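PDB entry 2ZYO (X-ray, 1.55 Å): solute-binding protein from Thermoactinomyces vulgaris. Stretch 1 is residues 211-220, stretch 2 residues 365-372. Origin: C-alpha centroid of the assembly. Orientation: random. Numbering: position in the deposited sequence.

Stretch 1, residues 211-220: GMNEVQKWFT
Stretch 2, residues 365-372: NAHTFVAQ

Two aromatic rings, one from each helix, each have side-chain atoms of the opposing helix over one face: a methyl over Phe219, a thioether over His367. Ala371 CB lies 3.4 Å from the centroid of the Phe219 ring and 3° off its normal, a nearly axial CH-pi contact; over the His367 ring, Met212 SD stands 4.4 Å from the centroid at 3° and Met212 CE 3.9 Å at 22°.

Residues 211-220 are helical, and the second stretch enters as a helix already begun, with phi/psi mostly near -62/-40; Phe219 departs to -100/-36. Their axes approach to 9.3 Å and cross at -49°, N-to-C directions running broadly alike. Register follows from CA-CA distances: Val215 to His367, 7.5 Å, and Phe219 to Ala371, 5.7 Å; the Ala371 CA-to-CB bond runs sideways, yet CB lies over the face of the Phe219 ring at this closer pair.

Met212 (t, p, chi3 92°) starts sideways but brings its end to His367 (m, chi2 70°). Met212 CG also lies 3.8 Å from Val370 CG2. Val370 (t) points toward the first helix, its CG1 3.7 Å from Gln216 CB. Val215 (t) sets CG1 3.6 Å from His367 CD2. Phe219 is m, chi2 -85°.

No direct hydrogen bond crosses; one water accepts from Gln216 NE2 (2.9 Å; t, t, chi3 46°) and donates to Val370 O (3.0 Å). The contact buries 398 Å².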

# COMPACT_ATOMS: atom_id res chain seq x y z
N GLY A 211 7.03 11.67 -17.04
CA GLY A 211 7.30 11.02 -15.76
C GLY A 211 8.61 10.25 -15.79
O GLY A 211 9.43 10.37 -14.88
N MET A 212 8.81 9.46 -16.85
CA MET A 212 10.03 8.67 -17.01
C MET A 212 11.26 9.57 -17.25
O MET A 212 12.39 9.18 -16.92
CB MET A 212 9.88 7.64 -18.14
CG MET A 212 11.05 6.67 -18.29
SD MET A 212 11.37 5.63 -16.85
CE MET A 212 10.39 4.19 -17.25
N ASN A 213 11.04 10.75 -17.81
CA ASN A 213 12.11 11.74 -17.95
C ASN A 213 12.64 12.18 -16.59
O ASN A 213 13.84 12.44 -16.43
CB ASN A 213 11.65 12.96 -18.74
CG ASN A 213 11.53 12.69 -20.23
OD1 ASN A 213 11.95 11.64 -20.72
ND2 ASN A 213 10.97 13.64 -20.96
N GLU A 214 11.75 12.27 -15.60
CA GLU A 214 12.14 12.59 -14.23
C GLU A 214 12.93 11.43 -13.62
O GLU A 214 13.96 11.65 -12.98
CB GLU A 214 10.93 12.92 -13.36
CG GLU A 214 10.18 14.19 -13.77
CD GLU A 214 10.81 15.48 -13.24
OE1 GLU A 214 12.03 15.51 -13.00
OE2 GLU A 214 10.06 16.47 -13.08
N VAL A 215 12.44 10.21 -13.83
CA VAL A 215 13.14 8.99 -13.40
C VAL A 215 14.58 8.97 -13.93
O VAL A 215 15.53 8.74 -13.17
CB VAL A 215 12.38 7.71 -13.85
CG1 VAL A 215 13.21 6.46 -13.59
CG2 VAL A 215 11.03 7.62 -13.14
N GLN A 216 14.72 9.23 -15.23
CA GLN A 216 16.02 9.28 -15.89
C GLN A 216 16.98 10.26 -15.22
O GLN A 216 18.16 9.95 -15.04
CB GLN A 216 15.84 9.65 -17.37
CG GLN A 216 17.10 9.51 -18.21
CD GLN A 216 16.86 9.85 -19.67
OE1 GLN A 216 16.22 10.85 -19.99
NE2 GLN A 216 17.37 9.01 -20.56
N LYS A 217 16.47 11.43 -14.83
CA LYS A 217 17.27 12.46 -14.18
C LYS A 217 17.91 12.00 -12.87
O LYS A 217 19.00 12.45 -12.51
CB LYS A 217 16.44 13.72 -13.95
CG LYS A 217 16.23 14.56 -15.21
CD LYS A 217 15.16 15.62 -15.01
CE LYS A 217 15.59 16.70 -14.03
NZ LYS A 217 14.46 17.61 -13.71
N TRP A 218 17.24 11.09 -12.17
CA TRP A 218 17.78 10.54 -10.92
C TRP A 218 19.06 9.73 -11.14
O TRP A 218 19.88 9.61 -10.24
CB TRP A 218 16.72 9.71 -10.19
CG TRP A 218 15.78 10.57 -9.42
CD1 TRP A 218 14.56 11.03 -9.83
CD2 TRP A 218 15.99 11.12 -8.12
NE1 TRP A 218 13.99 11.81 -8.86
CE2 TRP A 218 14.85 11.89 -7.79
CE3 TRP A 218 17.03 11.03 -7.18
CZ2 TRP A 218 14.72 12.57 -6.58
CZ3 TRP A 218 16.90 11.70 -5.97
CH2 TRP A 218 15.75 12.46 -5.68
N PHE A 219 19.23 9.22 -12.35
CA PHE A 219 20.41 8.43 -12.69
C PHE A 219 21.45 9.25 -13.46
O PHE A 219 22.65 9.08 -13.25
CB PHE A 219 20.00 7.16 -13.45
CG PHE A 219 19.14 6.24 -12.63
CD1 PHE A 219 19.71 5.33 -11.75
CD2 PHE A 219 17.75 6.32 -12.71
CE1 PHE A 219 18.92 4.49 -10.98
CE2 PHE A 219 16.95 5.48 -11.94
CZ PHE A 219 17.53 4.57 -11.07
N THR A 220 20.98 10.16 -14.32
CA THR A 220 21.88 10.99 -15.14
C THR A 220 22.40 12.24 -14.42
O THR A 220 23.50 12.71 -14.71
CB THR A 220 21.21 11.42 -16.46
OG1 THR A 220 20.01 12.16 -16.17
CG2 THR A 220 20.87 10.21 -17.33
N ASN A 365 11.23 -3.14 -15.48
CA ASN A 365 12.27 -3.39 -16.48
C ASN A 365 12.53 -2.14 -17.31
O ASN A 365 13.68 -1.81 -17.60
CB ASN A 365 11.89 -4.57 -17.38
CG ASN A 365 11.99 -5.91 -16.67
OD1 ASN A 365 12.44 -6.00 -15.53
ND2 ASN A 365 11.57 -6.97 -17.36
N ALA A 366 11.46 -1.45 -17.69
CA ALA A 366 11.56 -0.18 -18.41
C ALA A 366 12.36 0.85 -17.62
O ALA A 366 13.16 1.59 -18.19
CB ALA A 366 10.17 0.35 -18.75
N HIS A 367 12.13 0.90 -16.30
CA HIS A 367 12.93 1.75 -15.41
C HIS A 367 14.41 1.38 -15.47
O HIS A 367 15.27 2.27 -15.56
CB HIS A 367 12.43 1.64 -13.97
CG HIS A 367 11.24 2.48 -13.66
ND1 HIS A 367 9.99 2.22 -14.18
CD2 HIS A 367 11.10 3.58 -12.88
CE1 HIS A 367 9.13 3.12 -13.73
NE2 HIS A 367 9.78 3.96 -12.94
N THR A 368 14.71 0.08 -15.43
CA THR A 368 16.08 -0.42 -15.50
C THR A 368 16.76 -0.03 -16.82
O THR A 368 17.89 0.47 -16.81
CB THR A 368 16.14 -1.95 -15.28
OG1 THR A 368 15.73 -2.24 -13.94
CG2 THR A 368 17.55 -2.49 -15.49
N PHE A 369 16.07 -0.24 -17.94
CA PHE A 369 16.63 0.09 -19.25
C PHE A 369 16.95 1.58 -19.38
O PHE A 369 17.96 1.95 -19.97
CB PHE A 369 15.71 -0.38 -20.39
CG PHE A 369 15.43 -1.86 -20.38
CD1 PHE A 369 16.44 -2.79 -20.10
CD2 PHE A 369 14.16 -2.34 -20.68
CE1 PHE A 369 16.17 -4.15 -20.10
CE2 PHE A 369 13.88 -3.70 -20.68
CZ PHE A 369 14.89 -4.61 -20.39
N VAL A 370 16.08 2.42 -18.82
CA VAL A 370 16.29 3.86 -18.80
C VAL A 370 17.46 4.24 -17.87
O VAL A 370 18.34 5.02 -18.26
CB VAL A 370 15.00 4.63 -18.41
CG1 VAL A 370 15.28 6.12 -18.22
CG2 VAL A 370 13.93 4.44 -19.47
N ALA A 371 17.47 3.67 -16.67
CA ALA A 371 18.51 3.93 -15.67
C ALA A 371 19.91 3.60 -16.18
O ALA A 371 20.87 4.31 -15.88
CB ALA A 371 18.22 3.15 -14.40
N GLN A 372 20.00 2.52 -16.95
CA GLN A 372 21.28 2.05 -17.49
C GLN A 372 21.64 2.73 -18.81
O GLN A 372 22.74 2.52 -19.34
CB GLN A 372 21.24 0.52 -17.65
CG GLN A 372 21.13 -0.23 -16.32
CD GLN A 372 20.83 -1.71 -16.49
OE1 GLN A 372 20.48 -2.18 -17.57
NE2 GLN A 372 20.96 -2.46 -15.40
O HOH W 1 18.40 6.35 -20.93